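Local coordinates for methyltransferase-like protein (Saccharopolyspora spinosa, PDB 4PNE) that catalyses a [4+2] cycloaddition in spinosyn biosynthesis on a fold like that of S-adenosylmethionine-dependent methyltransferases, and holds S-adenosyl-L-homocysteine in this structure, at residues 233-238 with 295-300; 212-217 with 284-289; 123-128 with 146-151. All coordinates share one frame; numbering follows the deposited sequence.

Contact 1 of 3, residues 233-238 with 295-300; sequences AGFEIL and LTARKP
Glu-236 and Arg-298 form a hydrogen-bonded pair where strand 236-242, at one edge of the central sheet, runs antiparallel to strand 290-298. Both backbone bonds of the pair are present: Glu-236 N to Arg-298 O at 2.9 Å and Arg-298 N to Glu-236 O at 2.8 Å, each in the plane of its carbonyl. Leu-238 N continues the ladder to Thr-296 O at 2.8 Å, but comes in 28° out of that carbonyl plane. Between these lies the non-hydrogen-bonded pair Ile-237 and Ala-297, where Glu-236 O also receives a CA-H...O contact from Ala-297 CA.

The two faces differ in chemistry. Beside Ile-237, Phe-235 brings CD1 to within 3.8 Å of Ala-297 CB; helix 176-186 covers Phe-235 and helix 223-233 covers Ile-237. On the other face, Arg-298 starts with CG wedged between backbone N and carbonyl carbon (chi1 84°), then runs extended to NE, across the line of Glu-236. Arg-298 NE meets Glu-236 OE1 at 2.8 Å from above the carboxylate plane, and Arg-298 NH2 reaches the syn lone pair of OE1 at 3.1 Å. The carboxylate and guanidinium planes stand 86° apart, with OE1 at the guanidinium edge; Leu-238 CD2 lies over one face of the guanidinium.

Gly-234, with positive phi, ends helix 223-233 in a Schellman motif, and the strand begins two residues on, at Glu-236. Two N-H groups on one oxygen probably limit rotation of the arginine end and tie Glu-236 to Arg-298 beyond their backbone bonds, whereas side chains around Ile-237 and Ala-297 meet through carbon alone.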
loop_
_atom_site.group_PDB
_atom_site.type_symbol
_atom_site.label_atom_id
_atom_site.label_comp_id
_atom_site.label_asym_id
_atom_site.label_seq_id
_atom_site.Cartn_x
_atom_site.Cartn_y
_atom_site.Cartn_z
ATOM N N ALA A 233 -12.446 -4.436 -14.803
ATOM C CA ALA A 233 -11.870 -3.252 -15.395
ATOM C C ALA A 233 -11.150 -3.566 -16.706
ATOM O O ALA A 233 -10.901 -2.662 -17.497
ATOM C CB ALA A 233 -10.902 -2.601 -14.419
ATOM N N GLY A 234 -10.800 -4.837 -16.922
ATOM C CA GLY A 234 -10.076 -5.250 -18.116
ATOM C C GLY A 234 -8.738 -5.935 -17.849
ATOM O O GLY A 234 -8.037 -6.332 -18.779
ATOM N N PHE A 235 -8.359 -6.089 -16.580
ATOM C CA PHE A 235 -7.116 -6.789 -16.301
ATOM C C PHE A 235 -7.253 -8.294 -16.519
ATOM O O PHE A 235 -8.326 -8.855 -16.263
ATOM C CB PHE A 235 -6.680 -6.547 -14.872
ATOM C CG PHE A 235 -6.019 -5.222 -14.661
ATOM C CD1 PHE A 235 -4.671 -5.064 -14.908
ATOM C CD2 PHE A 235 -6.735 -4.146 -14.176
ATOM C CE1 PHE A 235 -4.062 -3.850 -14.699
ATOM C CE2 PHE A 235 -6.110 -2.927 -13.964
ATOM C CZ PHE A 235 -4.788 -2.791 -14.218
ATOM N N GLU A 236 -6.181 -8.923 -16.990
ATOM C CA GLU A 236 -5.981 -10.373 -16.853
ATOM C C GLU A 236 -5.356 -10.684 -15.497
ATOM O O GLU A 236 -4.337 -10.110 -15.139
ATOM C CB GLU A 236 -5.041 -10.931 -17.923
ATOM C CG GLU A 236 -5.370 -10.608 -19.330
ATOM C CD GLU A 236 -4.274 -11.089 -20.267
ATOM O OE1 GLU A 236 -3.349 -11.796 -19.790
ATOM O OE2 GLU A 236 -4.327 -10.744 -21.462
ATOM N N ILE A 237 -5.929 -11.607 -14.753
ATOM C CA ILE A 237 -5.325 -12.010 -13.509
ATOM C C ILE A 237 -4.258 -13.041 -13.786
ATOM O O ILE A 237 -4.531 -14.090 -14.413
ATOM C CB ILE A 237 -6.365 -12.587 -12.534
ATOM C CG1 ILE A 237 -7.551 -11.629 -12.367
ATOM C CG2 ILE A 237 -5.718 -12.904 -11.214
ATOM C CD1 ILE A 237 -7.175 -10.261 -11.844
ATOM N N LEU A 238 -3.040 -12.740 -13.370
ATOM C CA LEU A 238 -1.928 -13.659 -13.537
ATOM C C LEU A 238 -1.821 -14.579 -12.330
ATOM O O LEU A 238 -1.553 -15.786 -12.473
ATOM C CB LEU A 238 -0.620 -12.911 -13.747
ATOM C CG LEU A 238 -0.524 -12.057 -15.015
ATOM C CD1 LEU A 238 0.697 -11.166 -14.963
ATOM C CD2 LEU A 238 -0.542 -12.917 -16.273
ATOM N N LEU A 295 -1.840 -9.975 -5.335
ATOM C CA LEU A 295 -2.410 -10.169 -6.670
ATOM C C LEU A 295 -1.477 -9.618 -7.752
ATOM O O LEU A 295 -0.927 -8.522 -7.615
ATOM C CB LEU A 295 -3.770 -9.469 -6.767
ATOM C CG LEU A 295 -4.725 -9.624 -5.562
ATOM C CD1 LEU A 295 -5.997 -8.793 -5.738
ATOM C CD2 LEU A 295 -5.053 -11.099 -5.301
ATOM N N THR A 296 -1.309 -10.360 -8.844
ATOM C CA THR A 296 -0.591 -9.895 -10.027
ATOM C C THR A 296 -1.574 -9.937 -11.181
ATOM O O THR A 296 -2.282 -10.926 -11.402
ATOM C CB THR A 296 0.651 -10.750 -10.318
ATOM O OG1 THR A 296 1.410 -10.900 -9.110
ATOM C CG2 THR A 296 1.520 -10.114 -11.403
ATOM N N ALA A 297 -1.648 -8.831 -11.901
ATOM C CA ALA A 297 -2.567 -8.674 -12.995
ATOM C C ALA A 297 -1.855 -7.966 -14.103
ATOM O O ALA A 297 -0.792 -7.376 -13.874
ATOM C CB ALA A 297 -3.770 -7.898 -12.569
ATOM N N ARG A 298 -2.367 -8.068 -15.330
ATOM C CA ARG A 298 -1.733 -7.328 -16.423
ATOM C C ARG A 298 -2.749 -6.782 -17.425
ATOM O O ARG A 298 -3.863 -7.296 -17.571
ATOM C CB ARG A 298 -0.717 -8.189 -17.131
ATOM C CG ARG A 298 -1.293 -9.067 -18.152
ATOM C CD ARG A 298 -0.217 -9.591 -19.052
ATOM N NE ARG A 298 -0.722 -10.817 -19.621
ATOM C CZ ARG A 298 -0.024 -11.623 -20.396
ATOM N NH1 ARG A 298 1.232 -11.323 -20.721
ATOM N NH2 ARG A 298 -0.603 -12.720 -20.840
ATOM N N LYS A 299 -2.349 -5.718 -18.089
ATOM C CA LYS A 299 -3.087 -5.157 -19.187
ATOM C C LYS A 299 -2.894 -6.125 -20.352
ATOM O O LYS A 299 -1.771 -6.540 -20.624
ATOM C CB LYS A 299 -2.572 -3.775 -19.533
ATOM C CG LYS A 299 -3.441 -3.008 -20.558
ATOM C CD LYS A 299 -2.951 -1.626 -20.778
ATOM C CE LYS A 299 -3.906 -0.809 -21.632
ATOM N NZ LYS A 299 -3.566 0.605 -21.570
ATOM N N PRO A 300 -3.994 -6.523 -21.002
ATOM C CA PRO A 300 -3.876 -7.431 -22.147
ATOM C C PRO A 300 -2.886 -6.893 -23.179
ATOM O O PRO A 300 -2.762 -5.668 -23.364
ATOM C CB PRO A 300 -5.306 -7.488 -22.684
ATOM C CG PRO A 300 -6.168 -7.243 -21.513
ATOM C CD PRO A 300 -5.402 -6.216 -20.692
#

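Contact 2 of 3, residues 212-217 with 284-289; sequences DRWPTG and EKYAHD
The phenol ring of Tyr-286 carries Pro-215 on one face: Pro-215 CD sits over the ring centre, 3.7 Å from the centroid and 12° off the normal, a CH-pi contact. The neighbouring Pro-215 CG comes down on Tyr-286 CD1 at 3.4 Å, while Pro-215 CB reaches toward CE1, so the proline covers the face from its centre toward the CD1-CE1 side. Two further groups approach obliquely. Trp-214 brings CE3 to 4.0 Å from Tyr-286 CD2, and the methyl CG2 of Thr-216 stands 3.3 Å from Tyr-286 OH.

The indole of Trp-214 is met at the far end of its six-membered ring. Its CZ3 approaches Tyr-286 O and its CH2 lies 3.9 Å from Asp-289 O, both at oblique angles, with Asp-289 CB close by; the indole and the Asp-289 carboxylate are nearly coplanar, their planes 22° apart.

Backbone geometry sets these groups out. A type I turn from Trp-214 to Gly-217, closed by Gly-217 N to Trp-214 O at 2.8 Å, presents tryptophan, proline and threonine together to the tyrosine. Tyr-286 CG lies between its own backbone N and carbonyl carbon (chi1 58°), which directs the ring at that turn. No hydrogen bond crosses between the segments; the contact is van der Waals, mostly carbon on carbon with the CH-pi contact, and partly carbon on oxygen.

The loop after strand 191-200 thus meets the loop that follows helix 271-281. Tyr-286 OH is hydrogen-bonded to Ala-279 O near the end of that helix, Trp-214 also packs on Ile-220 ahead of helix 223-233, and Asp-289, just before strand 290-298, is backbone-bonded to Arg-201, which directly follows strand 191-200.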
loop_
_atom_site.group_PDB
_atom_site.type_symbol
_atom_site.label_atom_id
_atom_site.label_comp_id
_atom_site.label_asym_id
_atom_site.label_seq_id
_atom_site.Cartn_x
_atom_site.Cartn_y
_atom_site.Cartn_z
ATOM N N ASP A 212 -19.076 -0.844 5.268
ATOM C CA ASP A 212 -18.422 -1.754 6.203
ATOM C C ASP A 212 -16.941 -1.406 6.306
ATOM O O ASP A 212 -16.240 -1.420 5.299
ATOM C CB ASP A 212 -18.577 -3.210 5.762
ATOM C CG ASP A 212 -19.985 -3.744 5.968
ATOM O OD1 ASP A 212 -20.693 -3.220 6.855
ATOM O OD2 ASP A 212 -20.387 -4.678 5.231
ATOM N N ARG A 213 -16.480 -1.073 7.510
ATOM C CA ARG A 213 -15.070 -0.760 7.740
ATOM C C ARG A 213 -14.520 -1.510 8.950
ATOM O O ARG A 213 -15.214 -1.705 9.938
ATOM C CB ARG A 213 -14.884 0.751 7.937
ATOM C CG ARG A 213 -15.353 1.568 6.749
ATOM C CD ARG A 213 -15.043 3.048 6.842
ATOM N NE ARG A 213 -15.377 3.679 5.565
ATOM C CZ ARG A 213 -14.589 3.682 4.497
ATOM N NH1 ARG A 213 -13.391 3.103 4.549
ATOM N NH2 ARG A 213 -14.995 4.273 3.374
ATOM N N TRP A 214 -13.248 -1.900 8.884
ATOM C CA TRP A 214 -12.566 -2.375 10.072
ATOM C C TRP A 214 -12.467 -1.206 11.058
ATOM O O TRP A 214 -12.579 -0.052 10.654
ATOM C CB TRP A 214 -11.162 -2.912 9.763
ATOM C CG TRP A 214 -11.117 -4.026 8.759
ATOM C CD1 TRP A 214 -10.762 -3.925 7.448
ATOM C CD2 TRP A 214 -11.417 -5.412 8.985
ATOM N NE1 TRP A 214 -10.833 -5.146 6.847
ATOM C CE2 TRP A 214 -11.224 -6.075 7.772
ATOM C CE3 TRP A 214 -11.821 -6.156 10.099
ATOM C CZ2 TRP A 214 -11.420 -7.444 7.623
ATOM C CZ3 TRP A 214 -12.029 -7.509 9.948
ATOM C CH2 TRP A 214 -11.831 -8.141 8.710
ATOM N N PRO A 215 -12.224 -1.501 12.350
ATOM C CA PRO A 215 -12.102 -0.434 13.353
ATOM C C PRO A 215 -10.987 0.572 13.078
ATOM O O PRO A 215 -11.015 1.680 13.609
ATOM C CB PRO A 215 -11.816 -1.211 14.632
ATOM C CG PRO A 215 -12.519 -2.498 14.448
ATOM C CD PRO A 215 -12.195 -2.829 12.995
ATOM N N THR A 216 -10.009 0.174 12.270
ATOM C CA THR A 216 -8.949 1.060 11.823
ATOM C C THR A 216 -9.419 2.064 10.788
ATOM O O THR A 216 -8.663 2.970 10.423
ATOM C CB THR A 216 -7.822 0.270 11.199
ATOM O OG1 THR A 216 -8.365 -0.489 10.109
ATOM C CG2 THR A 216 -7.162 -0.686 12.226
ATOM N N GLY A 217 -10.634 1.868 10.272
ATOM C CA GLY A 217 -11.163 2.719 9.226
ATOM C C GLY A 217 -11.044 2.138 7.825
ATOM O O GLY A 217 -11.605 2.693 6.888
ATOM N N GLU A 284 -7.185 -7.271 18.935
ATOM C CA GLU A 284 -7.717 -8.569 19.338
ATOM C C GLU A 284 -9.202 -8.695 19.067
ATOM O O GLU A 284 -9.710 -9.821 18.942
ATOM C CB GLU A 284 -7.432 -8.843 20.826
ATOM C CG GLU A 284 -5.978 -9.262 21.076
ATOM C CD GLU A 284 -5.741 -9.803 22.466
ATOM O OE1 GLU A 284 -6.532 -9.475 23.379
ATOM O OE2 GLU A 284 -4.739 -10.533 22.642
ATOM N N LYS A 285 -9.921 -7.585 18.972
ATOM C CA LYS A 285 -11.358 -7.675 18.688
ATOM C C LYS A 285 -11.681 -8.061 17.245
ATOM O O LYS A 285 -12.775 -8.526 16.985
ATOM C CB LYS A 285 -12.057 -6.353 18.995
ATOM C CG LYS A 285 -11.881 -5.852 20.412
ATOM C CD LYS A 285 -12.606 -6.715 21.425
ATOM C CE LYS A 285 -12.430 -6.144 22.834
ATOM N NZ LYS A 285 -13.303 -6.788 23.843
ATOM N N TYR A 286 -10.741 -7.916 16.311
ATOM C CA TYR A 286 -11.091 -8.139 14.906
ATOM C C TYR A 286 -10.030 -8.756 14.024
ATOM O O TYR A 286 -10.374 -9.260 12.959
ATOM C CB TYR A 286 -11.517 -6.812 14.260
ATOM C CG TYR A 286 -10.448 -5.745 14.342
ATOM C CD1 TYR A 286 -10.364 -4.929 15.446
ATOM C CD2 TYR A 286 -9.507 -5.580 13.336
ATOM C CE1 TYR A 286 -9.359 -3.961 15.560
ATOM C CE2 TYR A 286 -8.511 -4.626 13.434
ATOM C CZ TYR A 286 -8.434 -3.817 14.548
ATOM O OH TYR A 286 -7.431 -2.853 14.644
ATOM N N ALA A 287 -8.756 -8.685 14.400
ATOM C CA ALA A 287 -7.685 -9.016 13.464
ATOM C C ALA A 287 -7.717 -10.495 13.037
ATOM O O ALA A 287 -7.211 -10.868 11.963
ATOM C CB ALA A 287 -6.354 -8.689 14.068
ATOM N N HIS A 288 -8.296 -11.344 13.881
ATOM C CA HIS A 288 -8.346 -12.758 13.551
ATOM C C HIS A 288 -9.185 -13.038 12.269
ATOM O O HIS A 288 -9.055 -14.096 11.654
ATOM C CB HIS A 288 -8.901 -13.564 14.720
ATOM C CG HIS A 288 -9.149 -14.989 14.366
ATOM N ND1 HIS A 288 -8.126 -15.828 13.986
ATOM C CD2 HIS A 288 -10.290 -15.707 14.259
ATOM C CE1 HIS A 288 -8.623 -17.012 13.687
ATOM N NE2 HIS A 288 -9.934 -16.969 13.851
ATOM N N ASP A 289 -10.062 -12.098 11.913
ATOM C CA ASP A 289 -10.904 -12.171 10.732
ATOM C C ASP A 289 -10.227 -11.600 9.492
ATOM O O ASP A 289 -10.702 -11.814 8.376
ATOM C CB ASP A 289 -12.218 -11.419 10.968
ATOM C CG ASP A 289 -13.063 -12.056 12.069
ATOM O OD1 ASP A 289 -13.154 -13.304 12.096
ATOM O OD2 ASP A 289 -13.598 -11.305 12.910
#

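Contact 3 of 3, residues 123-128 with 146-151; sequences VSQVQV and FSCVDA. With SAH (S-adenosyl-L-homocysteine), chain C.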
loop_
_atom_site.group_PDB
_atom_site.type_symbol
_atom_site.label_atom_id
_atom_site.label_comp_id
_atom_site.label_asym_id
_atom_site.label_seq_id
_atom_site.Cartn_x
_atom_site.Cartn_y
_atom_site.Cartn_z
ATOM N N VAL A 123 -1.580 11.116 -1.960
ATOM C CA VAL A 123 -2.428 12.299 -1.756
ATOM C C VAL A 123 -2.011 13.104 -0.523
ATOM O O VAL A 123 -2.609 14.130 -0.220
ATOM C CB VAL A 123 -3.894 11.887 -1.656
ATOM C CG1 VAL A 123 -4.388 11.493 -3.045
ATOM C CG2 VAL A 123 -4.102 10.722 -0.662
ATOM N N SER A 124 -0.966 12.630 0.139
ATOM C CA SER A 124 -0.423 13.294 1.313
ATOM C C SER A 124 0.779 14.145 0.962
ATOM O O SER A 124 1.814 13.598 0.596
ATOM C CB SER A 124 -0.028 12.247 2.346
ATOM O OG SER A 124 0.676 12.829 3.427
ATOM N N GLN A 125 0.691 15.474 1.151
ATOM C CA GLN A 125 1.836 16.350 0.889
ATOM C C GLN A 125 2.978 16.121 1.882
ATOM O O GLN A 125 4.145 16.290 1.543
ATOM C CB GLN A 125 1.401 17.811 0.912
ATOM C CG GLN A 125 0.359 18.130 -0.098
ATOM C CD GLN A 125 -0.091 19.568 -0.052
ATOM O OE1 GLN A 125 0.216 20.349 -0.947
ATOM N NE2 GLN A 125 -0.824 19.925 0.991
ATOM N N VAL A 126 2.646 15.722 3.113
ATOM C CA VAL A 126 3.664 15.320 4.054
ATOM C C VAL A 126 4.468 14.187 3.471
ATOM O O VAL A 126 5.675 14.200 3.509
ATOM C CB VAL A 126 3.051 14.893 5.412
ATOM C CG1 VAL A 126 4.065 14.171 6.260
ATOM C CG2 VAL A 126 2.479 16.122 6.157
ATOM N N GLN A 127 3.802 13.166 2.948
ATOM C CA GLN A 127 4.548 12.029 2.396
ATOM C C GLN A 127 5.390 12.407 1.154
ATOM O O GLN A 127 6.512 11.923 0.992
ATOM C CB GLN A 127 3.585 10.873 2.074
ATOM C CG GLN A 127 3.057 10.220 3.325
ATOM C CD GLN A 127 2.100 9.096 3.055
ATOM O OE1 GLN A 127 1.464 9.044 2.012
ATOM N NE2 GLN A 127 1.924 8.258 4.029
ATOM N N VAL A 128 4.867 13.259 0.298
ATOM C CA VAL A 128 5.622 13.718 -0.849
ATOM C C VAL A 128 6.931 14.335 -0.408
ATOM O O VAL A 128 8.017 13.977 -0.896
ATOM C CB VAL A 128 4.818 14.738 -1.691
ATOM C CG1 VAL A 128 5.709 15.384 -2.770
ATOM C CG2 VAL A 128 3.614 14.049 -2.293
ATOM N N PHE A 146 8.564 11.742 -6.707
ATOM C CA PHE A 146 7.329 11.700 -5.971
ATOM C C PHE A 146 6.497 12.917 -6.229
ATOM O O PHE A 146 7.033 14.025 -6.305
ATOM C CB PHE A 146 7.634 11.593 -4.486
ATOM C CG PHE A 146 8.430 10.394 -4.138
ATOM C CD1 PHE A 146 7.827 9.156 -4.024
ATOM C CD2 PHE A 146 9.802 10.472 -3.953
ATOM C CE1 PHE A 146 8.557 8.045 -3.720
ATOM C CE2 PHE A 146 10.525 9.346 -3.646
ATOM C CZ PHE A 146 9.897 8.132 -3.525
ATOM N N SER A 147 5.188 12.707 -6.334
ATOM C CA SER A 147 4.237 13.770 -6.544
ATOM C C SER A 147 2.912 13.560 -5.852
ATOM O O SER A 147 2.519 12.420 -5.535
ATOM C CB SER A 147 3.990 13.980 -8.040
ATOM O OG SER A 147 3.556 12.798 -8.647
ATOM N N CYS A 148 2.218 14.666 -5.632
ATOM C CA CYS A 148 0.899 14.656 -5.033
ATOM C C CYS A 148 -0.139 14.549 -6.128
ATOM O O CYS A 148 -0.500 15.550 -6.745
ATOM C CB CYS A 148 0.657 15.919 -4.212
ATOM S SG CYS A 148 -0.796 15.818 -3.149
ATOM N N VAL A 149 -0.627 13.329 -6.316
ATOM C CA VAL A 149 -1.478 12.952 -7.427
ATOM C C VAL A 149 -2.547 12.002 -6.905
ATOM O O VAL A 149 -2.249 11.082 -6.139
ATOM C CB VAL A 149 -0.661 12.270 -8.556
ATOM C CG1 VAL A 149 -1.562 11.646 -9.620
ATOM C CG2 VAL A 149 0.298 13.241 -9.187
ATOM N N ASP A 150 -3.788 12.240 -7.321
ATOM C CA ASP A 150 -4.927 11.384 -7.019
ATOM C C ASP A 150 -5.041 10.260 -8.051
ATOM O O ASP A 150 -5.231 10.516 -9.225
ATOM C CB ASP A 150 -6.209 12.231 -7.017
ATOM C CG ASP A 150 -7.429 11.479 -6.495
ATOM O OD1 ASP A 150 -7.468 10.230 -6.495
ATOM O OD2 ASP A 150 -8.379 12.179 -6.094
ATOM N N ALA A 151 -4.971 9.016 -7.608
ATOM C CA ALA A 151 -4.981 7.875 -8.504
ATOM C C ALA A 151 -6.298 7.734 -9.241
ATOM O O ALA A 151 -6.349 7.048 -10.247
ATOM C CB ALA A 151 -4.661 6.587 -7.717
HETATM N N SAH C . 2.393 1.718 -0.721
HETATM C CA SAH C . 2.933 2.365 0.480
HETATM C CB SAH C . 1.889 3.083 1.330
HETATM C CG SAH C . 0.586 2.380 1.622
HETATM S SD SAH C . -0.404 3.331 2.784
HETATM C C SAH C . 3.663 1.344 1.307
HETATM O O SAH C . 4.431 1.713 2.177
HETATM O OXT SAH C . 3.546 0.146 1.034
HETATM C "C5'" SAH C . -1.642 3.928 1.604
HETATM C "C4'" SAH C . -1.118 4.986 0.644
HETATM O "O4'" SAH C . -2.081 5.222 -0.375
HETATM C "C3'" SAH C . -0.864 6.339 1.284
HETATM O "O3'" SAH C . 0.398 6.765 0.805
HETATM C "C2'" SAH C . -2.004 7.206 0.774
HETATM O "O2'" SAH C . -1.770 8.612 0.714
HETATM C "C1'" SAH C . -2.229 6.598 -0.610
HETATM N N9 SAH C . -3.546 6.943 -1.176
HETATM C C8 SAH C . -4.787 6.866 -0.633
HETATM N N7 SAH C . -5.700 7.339 -1.511
HETATM C C5 SAH C . -5.035 7.734 -2.615
HETATM C C6 SAH C . -5.441 8.305 -3.803
HETATM N N6 SAH C . -6.718 8.550 -4.055
HETATM N N1 SAH C . -4.521 8.579 -4.750
HETATM C C2 SAH C . -3.182 8.325 -4.541
HETATM N N3 SAH C . -2.762 7.806 -3.351
HETATM C C4 SAH C . -3.687 7.489 -2.417
#
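Val-128, in the first turn of helix 125-138, packs on the end of strand 144-148, and with Val-123 it makes the tightly packed part of the contact. Val-128 CG2 lies 3.7 Å from Cys-148 N and 4.0 Å from Cys-148 CB, while CG1 faces Phe-146 O; Val-123 CG1 stands 3.8 Å from Val-149 O. The solvent side is looser: the other segment buries 77 Å² of Val-128 but only 17 Å² of exposed Gln-125, whose CG meets the sulfur of Cys-148, also exposed, at 4.0 Å. No hydrogen bond joins the two segments.

S-adenosyl-L-homocysteine bridges them instead. Val-123 CG1 lies over a face of the adenine, 3.4 Å from N1 of SAH, and its CG2 approaches the ribose O2'. At the adenine edge, Ala-151 N donates to SAH N1 at 2.9 Å with an angle of 172°. SAH N6 donates to Asp-150 OD1 at 3.1 Å, and Asp-150 OD2 is hydrogen-bonded to Ser-36 OG. Gln-127 OE1 accepts from ribose O3' of SAH at 2.8 Å and is also hydrogen-bonded to Thr-122 OG1.

Ser-124 caps the helix by accepting from Gln-127 N. In the beta-alpha-beta unit of strand 117-122, helix 125-138 and strand 144-148, Ser-147 and Val-149 bond to strand 117-122 through their backbones, while helix 36-54 packs against Ser-124 and Gln-127.

How the contacts relate
Contacts 1 and 3 lie near opposite edges of one sheet, on outermost strands 236-242 and 144-148, with centres 25 Å apart. Contact 1 is strand pairing and partly buried; contact 3 sets a helix start against a strand end near the surface, with a ligand joining the two. Contact 2 joins two loops outside the sheet, partly buried through its aromatic side chains. Chemistry follows place: backbone bonds and a salt bridge in the first, ring and proline carbon in the second, carbon packing plus bonds to the ligand in the third. The two loops of contact 2 precede helix 223-233 and strand 290-298, and contact 1 lies at their far ends, nearest atoms about 14 Å away.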